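Local coordinates for protein taurine:2-oxoglutarate aminotransferase (Bifidobacterium kashiwanohense PV20-2, PDB 6JIX) that probably catalyses the pyridoxal 5'-phosphate-dependent transfer of an amino group from taurine to 2-oxoglutarate, at residues V99-P104 with K263-Q268. Numbering follows the deposited sequence.
Sequences VDVADP and KMFAWQ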
# COMPACT_ATOMS: atom_id res chain seq x y z
N VAL A 99 -16.10 3.30 12.99
CA VAL A 99 -17.54 3.19 12.72
C VAL A 99 -18.32 4.16 13.60
O VAL A 99 -19.25 4.82 13.13
CB VAL A 99 -18.02 1.74 12.91
CG1 VAL A 99 -19.53 1.65 12.74
CG2 VAL A 99 -17.31 0.79 11.96
N ASP A 100 -17.93 4.26 14.87
CA ASP A 100 -18.64 5.11 15.83
C ASP A 100 -18.57 6.59 15.46
O ASP A 100 -19.60 7.27 15.44
CB ASP A 100 -18.07 4.87 17.24
CG ASP A 100 -18.69 3.65 17.93
OD1 ASP A 100 -19.65 3.07 17.37
OD2 ASP A 100 -18.19 3.29 19.03
N VAL A 101 -17.38 7.12 15.15
CA VAL A 101 -17.28 8.55 14.81
C VAL A 101 -17.89 8.87 13.45
O VAL A 101 -18.22 10.04 13.19
CB VAL A 101 -15.84 9.08 14.85
CG1 VAL A 101 -15.20 8.84 16.20
CG2 VAL A 101 -15.02 8.49 13.73
N ALA A 102 -18.01 7.88 12.56
CA ALA A 102 -18.60 8.09 11.25
C ALA A 102 -20.12 8.12 11.32
O ALA A 102 -20.76 9.09 10.87
CB ALA A 102 -18.16 6.98 10.29
N ASP A 103 -20.72 7.01 11.80
CA ASP A 103 -22.14 6.93 12.14
C ASP A 103 -22.56 5.49 12.40
O ASP A 103 -22.71 4.71 11.44
CB ASP A 103 -22.99 7.52 11.02
CG ASP A 103 -24.48 7.48 11.32
OD1 ASP A 103 -25.24 8.10 10.55
OD2 ASP A 103 -24.88 6.81 12.31
N PRO A 104 -22.80 5.10 13.67
CA PRO A 104 -22.99 3.68 13.99
C PRO A 104 -24.32 3.14 13.51
O PRO A 104 -24.47 1.91 13.41
CB PRO A 104 -22.95 3.65 15.53
CG PRO A 104 -22.45 4.95 15.96
CD PRO A 104 -22.80 5.94 14.88
N LYS A 263 -14.64 19.11 10.83
CA LYS A 263 -15.46 17.96 11.17
C LYS A 263 -14.58 16.72 11.09
O LYS A 263 -13.50 16.74 10.48
CB LYS A 263 -16.66 17.85 10.21
CG LYS A 263 -17.82 18.82 10.51
CD LYS A 263 -19.03 18.08 11.08
CE LYS A 263 -20.19 19.01 11.37
NZ LYS A 263 -20.08 20.19 10.50
N MET A 264 -15.01 15.64 11.74
CA MET A 264 -14.16 14.44 11.72
C MET A 264 -13.93 13.95 10.29
O MET A 264 -12.80 13.64 9.90
CB MET A 264 -14.74 13.34 12.59
CG MET A 264 -13.77 12.17 12.81
SD MET A 264 -12.42 12.46 14.02
CE MET A 264 -13.11 13.80 14.99
N PHE A 265 -14.98 13.90 9.48
CA PHE A 265 -14.84 13.61 8.06
C PHE A 265 -15.44 14.76 7.26
O PHE A 265 -16.47 15.32 7.64
CB PHE A 265 -15.51 12.29 7.69
CG PHE A 265 -14.95 11.11 8.43
CD1 PHE A 265 -13.61 10.76 8.28
CD2 PHE A 265 -15.74 10.38 9.31
CE1 PHE A 265 -13.07 9.67 8.97
CE2 PHE A 265 -15.20 9.29 10.02
CZ PHE A 265 -13.87 8.94 9.85
N ALA A 266 -14.77 15.14 6.18
CA ALA A 266 -15.24 16.28 5.41
C ALA A 266 -16.64 16.05 4.85
O ALA A 266 -17.45 16.98 4.81
CB ALA A 266 -14.26 16.63 4.28
N TRP A 267 -16.97 14.81 4.47
CA TRP A 267 -18.32 14.63 3.97
C TRP A 267 -19.36 14.99 5.04
O TRP A 267 -20.51 15.27 4.70
CB TRP A 267 -18.53 13.20 3.44
CG TRP A 267 -18.34 12.10 4.43
CD1 TRP A 267 -17.25 11.29 4.57
CD2 TRP A 267 -19.30 11.64 5.40
NE1 TRP A 267 -17.45 10.38 5.58
CE2 TRP A 267 -18.71 10.57 6.10
CE3 TRP A 267 -20.60 12.04 5.76
CZ2 TRP A 267 -19.36 9.89 7.14
CZ3 TRP A 267 -21.25 11.37 6.79
CH2 TRP A 267 -20.63 10.31 7.46
N GLN A 268 -18.96 15.08 6.31
CA GLN A 268 -19.88 15.50 7.35
C GLN A 268 -20.22 16.99 7.27
O GLN A 268 -21.07 17.44 8.04
CB GLN A 268 -19.31 15.17 8.73
CG GLN A 268 -19.54 13.73 9.16
CD GLN A 268 -18.52 13.26 10.19
OE1 GLN A 268 -17.55 13.96 10.48
NE2 GLN A 268 -18.74 12.07 10.75
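V101 and A102, in the last turn of helix 89-102, pack against the phenyl ring of F265, whose CE2 atom lies 3.8 Å from both V101 CG2 and A102 CB. The V101 and F265 side chains cross at about a right angle, while the CA of A102 lies in the ring plane at its edge. M264 covers one face of the same ring, its CG sitting over the ring centre. With CG anti to the backbone N (chi1 -170°), this methylene also meets V101 CG2, at 4.0 Å. L332 of helix 318-333 touches both V101 and M264, and F258 and F277 meet the F265 ring, extending the apolar cluster.

The polar part of the contact is made by the extended side chain of Q268, which donates from NE2 to V101 O at 3.2 Å. NE2 lies in the V101 carbonyl plane on a lone pair, and V101 O lies near the Q268 amide plane, but the N-H...O angle of 135° makes a bent bond. The other end of that amide is gripped within its own loop: F265 N gives a straighter bond of 2.8 Å to Q268 OE1, approaching from above the carbonyl plane, and so helps fix the rotation of the amide. W267 adds a van der Waals contact, its indole rim carbon CH2 lying 3.6 Å from A102 O. The loose side begins after A102, where the backbone leaves the helix at partly exposed D103, with positive phi, and contact ceases toward exposed P104.

The arrangement joins the C-terminal end of helix 89-102 to the loop between strands 248-252 and 276-279 of the seven-stranded sheet, in the large PLP-binding domain characteristic of class-III, fold-type I aminotransferases.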